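PDB 2GZQ: phosphatidylethanolamine-binding protein, which probably binds phosphatidylethanolamine or other phosphorylated ligands in the malaria parasite Plasmodium vivax. Local coordinates for residues 81-86 against 100-105; 53-58 against 193-198. One frame throughout, in Å; residues are numbered along the deposited sequence. Where two conformers were deposited one is given.

Interaction 1 of 2, residues 81-86 against 100-105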
loop_
_atom_site.group_PDB
_atom_site.type_symbol
_atom_site.label_atom_id
_atom_site.label_comp_id
_atom_site.label_asym_id
_atom_site.label_seq_id
_atom_site.Cartn_x
_atom_site.Cartn_y
_atom_site.Cartn_z
ATOM N N LEU A 81 -0.725 -4.754 -4.775
ATOM C CA LEU A 81 -0.055 -3.816 -3.881
ATOM C C LEU A 81 -0.902 -2.563 -3.773
ATOM O O LEU A 81 -1.296 -1.981 -4.786
ATOM C CB LEU A 81 1.312 -3.480 -4.476
ATOM C CG LEU A 81 2.160 -2.481 -3.704
ATOM C CD1 LEU A 81 2.447 -2.870 -2.282
ATOM C CD2 LEU A 81 3.471 -2.246 -4.423
ATOM N N PHE A 82 -1.152 -2.144 -2.539
ATOM C CA PHE A 82 -1.864 -0.918 -2.264
ATOM C C PHE A 82 -0.924 -0.002 -1.477
ATOM O O PHE A 82 -0.272 -0.472 -0.525
ATOM C CB PHE A 82 -3.101 -1.169 -1.376
ATOM C CG PHE A 82 -4.166 -2.050 -1.978
ATOM C CD1 PHE A 82 -4.530 -1.973 -3.301
ATOM C CD2 PHE A 82 -4.847 -2.970 -1.193
ATOM C CE1 PHE A 82 -5.535 -2.782 -3.800
ATOM C CE2 PHE A 82 -5.839 -3.735 -1.694
ATOM C CZ PHE A 82 -6.178 -3.673 -2.988
HETATM N N MSE A 83 -0.890 1.283 -1.804
HETATM C CA MSE A 83 -0.301 2.251 -0.942
HETATM C C MSE A 83 -1.389 3.173 -0.406
HETATM O O MSE A 83 -2.217 3.682 -1.177
HETATM C CB MSE A 83 0.684 3.013 -1.769
HETATM C CG MSE A 83 1.368 4.080 -1.047
HETATM SE SE MSE A 83 2.103 5.156 -2.402
HETATM C CE MSE A 83 2.784 6.598 -1.302
ATOM N N ILE A 84 -1.398 3.351 0.915
ATOM C CA ILE A 84 -2.449 4.075 1.610
ATOM C C ILE A 84 -1.890 5.069 2.613
ATOM O O ILE A 84 -0.779 4.923 3.114
ATOM C CB ILE A 84 -3.449 3.159 2.327
ATOM C CG1 ILE A 84 -2.737 2.313 3.360
ATOM C CG2 ILE A 84 -4.200 2.302 1.339
ATOM C CD1 ILE A 84 -3.641 1.759 4.408
ATOM N N ASP A 85 -2.714 6.047 2.953
ATOM C CA ASP A 85 -2.523 6.884 4.132
ATOM C C ASP A 85 -3.682 6.651 5.095
ATOM O O ASP A 85 -4.796 7.107 4.825
ATOM C CB ASP A 85 -2.443 8.351 3.721
ATOM C CG ASP A 85 -2.126 9.271 4.888
ATOM O OD1 ASP A 85 -2.089 10.509 4.677
ATOM O OD2 ASP A 85 -1.905 8.742 5.997
ATOM N N PRO A 86 -3.446 5.942 6.197
ATOM C CA PRO A 86 -4.475 5.753 7.196
ATOM C C PRO A 86 -4.702 6.992 8.057
ATOM O O PRO A 86 -5.626 7.028 8.856
ATOM C CB PRO A 86 -3.933 4.592 8.044
ATOM C CG PRO A 86 -2.422 4.789 7.958
ATOM C CD PRO A 86 -2.159 5.337 6.593
ATOM N N VAL A 100 -6.350 6.082 -0.597
ATOM C CA VAL A 100 -5.601 5.194 -1.458
ATOM C C VAL A 100 -4.814 5.952 -2.536
ATOM O O VAL A 100 -5.380 6.568 -3.431
ATOM C CB VAL A 100 -6.472 4.033 -2.015
ATOM C CG1 VAL A 100 -7.691 4.540 -2.735
ATOM C CG2 VAL A 100 -5.626 3.092 -2.896
ATOM N N HIS A 101 -3.496 5.896 -2.398
ATOM C CA HIS A 101 -2.580 6.504 -3.332
ATOM C C HIS A 101 -2.337 5.698 -4.595
ATOM O O HIS A 101 -1.996 6.290 -5.634
ATOM C CB HIS A 101 -1.251 6.745 -2.612
ATOM C CG HIS A 101 -1.339 7.809 -1.583
ATOM N ND1 HIS A 101 -1.404 9.136 -1.913
ATOM C CD2 HIS A 101 -1.442 7.755 -0.232
ATOM C CE1 HIS A 101 -1.537 9.861 -0.809
ATOM N NE2 HIS A 101 -1.558 9.041 0.228
ATOM N N TRP A 102 -2.419 4.377 -4.527
ATOM C CA TRP A 102 -1.906 3.530 -5.605
ATOM C C TRP A 102 -2.438 2.137 -5.404
ATOM O O TRP A 102 -2.443 1.638 -4.276
ATOM C CB TRP A 102 -0.370 3.555 -5.573
ATOM C CG TRP A 102 0.325 2.808 -6.668
ATOM C CD1 TRP A 102 -0.094 2.619 -7.957
ATOM C CD2 TRP A 102 1.591 2.166 -6.552
ATOM N NE1 TRP A 102 0.852 1.896 -8.650
ATOM C CE2 TRP A 102 1.892 1.602 -7.805
ATOM C CE3 TRP A 102 2.504 2.019 -5.500
ATOM C CZ2 TRP A 102 3.047 0.868 -8.032
ATOM C CZ3 TRP A 102 3.671 1.311 -5.736
ATOM C CH2 TRP A 102 3.938 0.747 -6.995
ATOM N N ALA A 103 -2.888 1.508 -6.485
ATOM C CA ALA A 103 -3.258 0.094 -6.477
ATOM C C ALA A 103 -2.856 -0.546 -7.776
ATOM O O ALA A 103 -3.312 -0.140 -8.849
ATOM C CB ALA A 103 -4.757 -0.097 -6.274
ATOM N N VAL A 104 -2.018 -1.572 -7.701
ATOM C CA VAL A 104 -1.548 -2.280 -8.880
ATOM C C VAL A 104 -1.651 -3.768 -8.581
ATOM O O VAL A 104 -1.282 -4.230 -7.513
ATOM C CB VAL A 104 -0.130 -1.823 -9.297
ATOM C CG1 VAL A 104 0.886 -2.018 -8.181
ATOM C CG2 VAL A 104 0.314 -2.505 -10.562
ATOM N N SER A 105 -2.166 -4.509 -9.557
ATOM C CA SER A 105 -2.466 -5.915 -9.402
ATOM C C SER A 105 -1.880 -6.731 -10.536
ATOM O O SER A 105 -1.824 -6.263 -11.672
ATOM C CB SER A 105 -3.985 -6.033 -9.360
ATOM O OG SER A 105 -4.433 -7.365 -9.172
HETATM O O HOH W 1 -1.457 11.170 2.077
#
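Leu81 and Met83 interlock with Trp102 and Val104 on one face of an antiparallel strand pair. Leu81 CD2 approaches the six-membered part of the indole obliquely, 3.8 Å from Trp102 CZ3, while Leu81 CB meets Val104 CG1. That same Val104 methyl lies over one indole face, 3.4 Å above the ring plane and offset toward the rim. Met83 CB lies at the indole edge, near its plane, 4.0 Å from Trp102 CB. Selenomethionine Met83, taken here in one of two modelled conformers, has CG anti to its backbone N (chi1 179°) and runs on extended, bringing SE to 3.7 Å from His101 CB.

On the other face, the small Ala103 CB fits against the edge of the Phe82 ring, 3.5 Å from Phe82 CD1, and Ile84 CG2 rests more loosely on Val100.

Between Met83 and Ile84 the register slips by one residue. Met83 O takes a bond of 2.8 Å from His101 N and a weak one from Trp102 N, a classic beta bulge. At the bulge His101 CB leaves the backbone toward the partner strand, and Asp85 CB meets the imidazole edge in plane, 3.7 Å from His101 NE2. One water, 2.8 Å from both Asp85 OD1 and His101 NE2, spans the two side chains. Asp85 opens the DPDxP signature of the family; by analogy with relatives, this end of the pair probably lines the ligand pocket.

Beyond the pair, His138 ND1 bonds Asp85 OD1, and Val127 O holds His101 ND1. Strand 138-148 continues the sheet beside 77-85, strand 121-124 beside 99-107, and helix 171-174 covers the Phe82 face, with Phe172 edge-to-face on Phe82 and touching Ile84 and Val100.

Interaction 2 of 2, residues 53-58 against 193-198; sequences NILDLA and NWCQMR
Gln196 grips the short strand on both sides of Ile54: its N donates to Asn53 O at 2.8 Å in a nearly straight bond (173°), and its O accepts from Leu55 N at 3.0 Å. Ile54 CA adds a CA-H...O contact to the same Gln196 O. Past this point the chains diverge and water takes over, one molecule bridging Leu55 O and Arg198 N, another accepting from Leu57 N at 3.0 Å and donating to Arg198 O.

This is a parallel edge pairing. The weakly bonded strand 54-56 closes one margin of the mixed sheet of the phosphatidylethanolamine-binding protein fold beside strand 188-198, the two short axes crossing at -55°.

Side chains follow on both faces. On one, the Ile54 and Gln196 side chains cross obliquely, with Ile54 CD1 3.8 Å from Gln196 CB; the amide beyond is tied down by NE2 bonding to Gly52 O. At the start of the pair, Asn53 has CG between its backbone N and carbonyl carbon (chi1 62°), and OD1 sits 3.7 Å from Cys195 CB. Asn50 N and Glu48 O hold the two ends of that amide.

On the other face Leu55 CD1 meets Cys195 SG at 4.0 Å, and in the modelled conformer of selenomethionine Met197, one of two, CG lies 3.4 Å from Leu55 O. Val49 of strand 47-49 touches both Leu55 and Cys195.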
loop_
_atom_site.group_PDB
_atom_site.type_symbol
_atom_site.label_atom_id
_atom_site.label_comp_id
_atom_site.label_asym_id
_atom_site.label_seq_id
_atom_site.Cartn_x
_atom_site.Cartn_y
_atom_site.Cartn_z
ATOM N N ASN A 53 10.743 4.612 9.247
ATOM C CA ASN A 53 11.639 5.740 9.118
ATOM C C ASN A 53 10.907 7.000 8.665
ATOM O O ASN A 53 9.839 6.944 8.064
ATOM C CB ASN A 53 12.786 5.422 8.143
ATOM C CG ASN A 53 12.301 5.136 6.743
ATOM O OD1 ASN A 53 11.355 4.389 6.552
ATOM N ND2 ASN A 53 12.953 5.711 5.749
ATOM N N ILE A 54 11.514 8.137 8.949
ATOM C CA ILE A 54 10.973 9.424 8.540
ATOM C C ILE A 54 11.458 9.712 7.130
ATOM O O ILE A 54 12.655 9.765 6.871
ATOM C CB ILE A 54 11.457 10.541 9.455
ATOM C CG1 ILE A 54 11.006 10.313 10.897
ATOM C CG2 ILE A 54 10.967 11.903 8.942
ATOM C CD1 ILE A 54 9.585 10.701 11.129
ATOM N N LEU A 55 10.527 9.935 6.220
ATOM C CA LEU A 55 10.869 10.361 4.874
ATOM C C LEU A 55 10.313 11.750 4.649
ATOM O O LEU A 55 9.204 12.072 5.061
ATOM C CB LEU A 55 10.292 9.415 3.820
ATOM C CG LEU A 55 11.038 8.111 3.574
ATOM C CD1 LEU A 55 10.472 7.414 2.343
ATOM C CD2 LEU A 55 12.514 8.378 3.406
ATOM N N ASP A 56 11.108 12.577 3.978
ATOM C CA ASP A 56 10.666 13.883 3.530
ATOM C C ASP A 56 9.624 13.704 2.434
ATOM O O ASP A 56 9.745 12.829 1.575
ATOM C CB ASP A 56 11.853 14.711 3.002
ATOM C CG ASP A 56 12.734 15.246 4.111
ATOM O OD1 ASP A 56 12.423 15.013 5.299
ATOM O OD2 ASP A 56 13.746 15.895 3.790
ATOM N N LEU A 57 8.616 14.564 2.467
ATOM C CA LEU A 57 7.593 14.624 1.440
ATOM C C LEU A 57 8.186 14.921 0.077
ATOM O O LEU A 57 7.733 14.419 -0.943
ATOM C CB LEU A 57 6.614 15.734 1.769
ATOM C CG LEU A 57 5.282 15.319 2.334
ATOM C CD1 LEU A 57 4.452 16.571 2.553
ATOM C CD2 LEU A 57 4.601 14.334 1.397
ATOM N N ALA A 58 9.194 15.778 0.044
ATOM C CA ALA A 58 9.837 16.076 -1.213
ATOM C C ALA A 58 10.329 14.784 -1.866
ATOM O O ALA A 58 10.862 13.893 -1.200
ATOM C CB ALA A 58 10.994 17.040 -1.001
ATOM N N ASN A 193 5.108 -2.686 4.431
ATOM C CA ASN A 193 6.164 -1.754 4.851
ATOM C C ASN A 193 5.521 -0.404 4.994
ATOM O O ASN A 193 4.420 -0.155 4.500
ATOM C CB ASN A 193 7.310 -1.728 3.825
ATOM C CG ASN A 193 8.649 -1.435 4.437
ATOM O OD1 ASN A 193 8.752 -0.756 5.492
ATOM N ND2 ASN A 193 9.700 -1.919 3.763
ATOM N N TRP A 194 6.183 0.494 5.720
ATOM C CA TRP A 194 5.619 1.827 5.918
ATOM C C TRP A 194 6.729 2.781 6.288
ATOM O O TRP A 194 7.832 2.365 6.661
ATOM C CB TRP A 194 4.504 1.821 7.007
ATOM C CG TRP A 194 5.009 1.897 8.427
ATOM C CD1 TRP A 194 4.917 2.974 9.236
ATOM C CD2 TRP A 194 5.656 0.868 9.189
ATOM N NE1 TRP A 194 5.475 2.694 10.470
ATOM C CE2 TRP A 194 5.923 1.402 10.473
ATOM C CE3 TRP A 194 6.029 -0.444 8.918
ATOM C CZ2 TRP A 194 6.583 0.661 11.476
ATOM C CZ3 TRP A 194 6.678 -1.191 9.927
ATOM C CH2 TRP A 194 6.950 -0.625 11.180
ATOM N N CYS A 195 6.396 4.071 6.207
ATOM C CA CYS A 195 7.258 5.139 6.694
ATOM C C CYS A 195 6.387 6.164 7.371
ATOM O O CYS A 195 5.163 6.055 7.343
ATOM C CB CYS A 195 8.044 5.752 5.515
ATOM S SG CYS A 195 7.035 6.570 4.266
ATOM N N GLN A 196 7.027 7.148 8.009
ATOM C CA GLN A 196 6.325 8.288 8.571
ATOM C C GLN A 196 6.660 9.543 7.776
ATOM O O GLN A 196 7.828 9.803 7.484
ATOM C CB GLN A 196 6.745 8.473 10.019
ATOM C CG GLN A 196 6.381 7.354 11.001
ATOM C CD GLN A 196 7.003 7.610 12.371
ATOM O OE1 GLN A 196 6.410 8.277 13.200
ATOM N NE2 GLN A 196 8.203 7.083 12.603
HETATM N N MSE A 197 5.654 10.326 7.414
HETATM C CA MSE A 197 5.874 11.534 6.627
HETATM C C MSE A 197 5.111 12.684 7.244
HETATM O O MSE A 197 3.984 12.514 7.700
HETATM C CB MSE A 197 5.372 11.359 5.198
HETATM C CG MSE A 197 6.236 10.493 4.321
HETATM SE SE MSE A 197 5.574 10.411 2.484
HETATM C CE MSE A 197 6.451 11.912 1.782
ATOM N N ARG A 198 5.725 13.865 7.255
ATOM C CA ARG A 198 5.027 15.088 7.613
ATOM C C ARG A 198 5.434 16.194 6.652
ATOM O O ARG A 198 6.432 16.051 5.944
ATOM C CB ARG A 198 5.322 15.485 9.065
ATOM C CG ARG A 198 6.796 15.716 9.377
ATOM C CD ARG A 198 7.021 16.149 10.846
ATOM N NE ARG A 198 6.402 17.422 11.192
ATOM C CZ ARG A 198 7.011 18.600 11.085
ATOM N NH1 ARG A 198 8.251 18.666 10.613
ATOM N NH2 ARG A 198 6.383 19.706 11.435
HETATM O O HOH W 2 8.527 13.806 6.714
HETATM O O HOH W 3 8.781 16.378 4.887
#

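Overall arrangement
Both contacts belong to one mixed sheet, with strand 138-148 lying between strands 77-85 and 188-198. Their centres are 15 Å apart and their nearest atoms about 6 Å, so they do not touch; Ile140 joins them, reaching Met83 and Asp85 in interaction 1 and Cys195 and Met197 in interaction 2. His138 is a second link, bonded through its side chain to Asp85 and through its backbone to Met197. Along the chain, interaction 1 is nested within the loop closed by interaction 2. Interaction 1 is buried and central, and its Asp85–His101 end probably borders the ligand pocket; interaction 2 lies at the sheet margin, partly exposed.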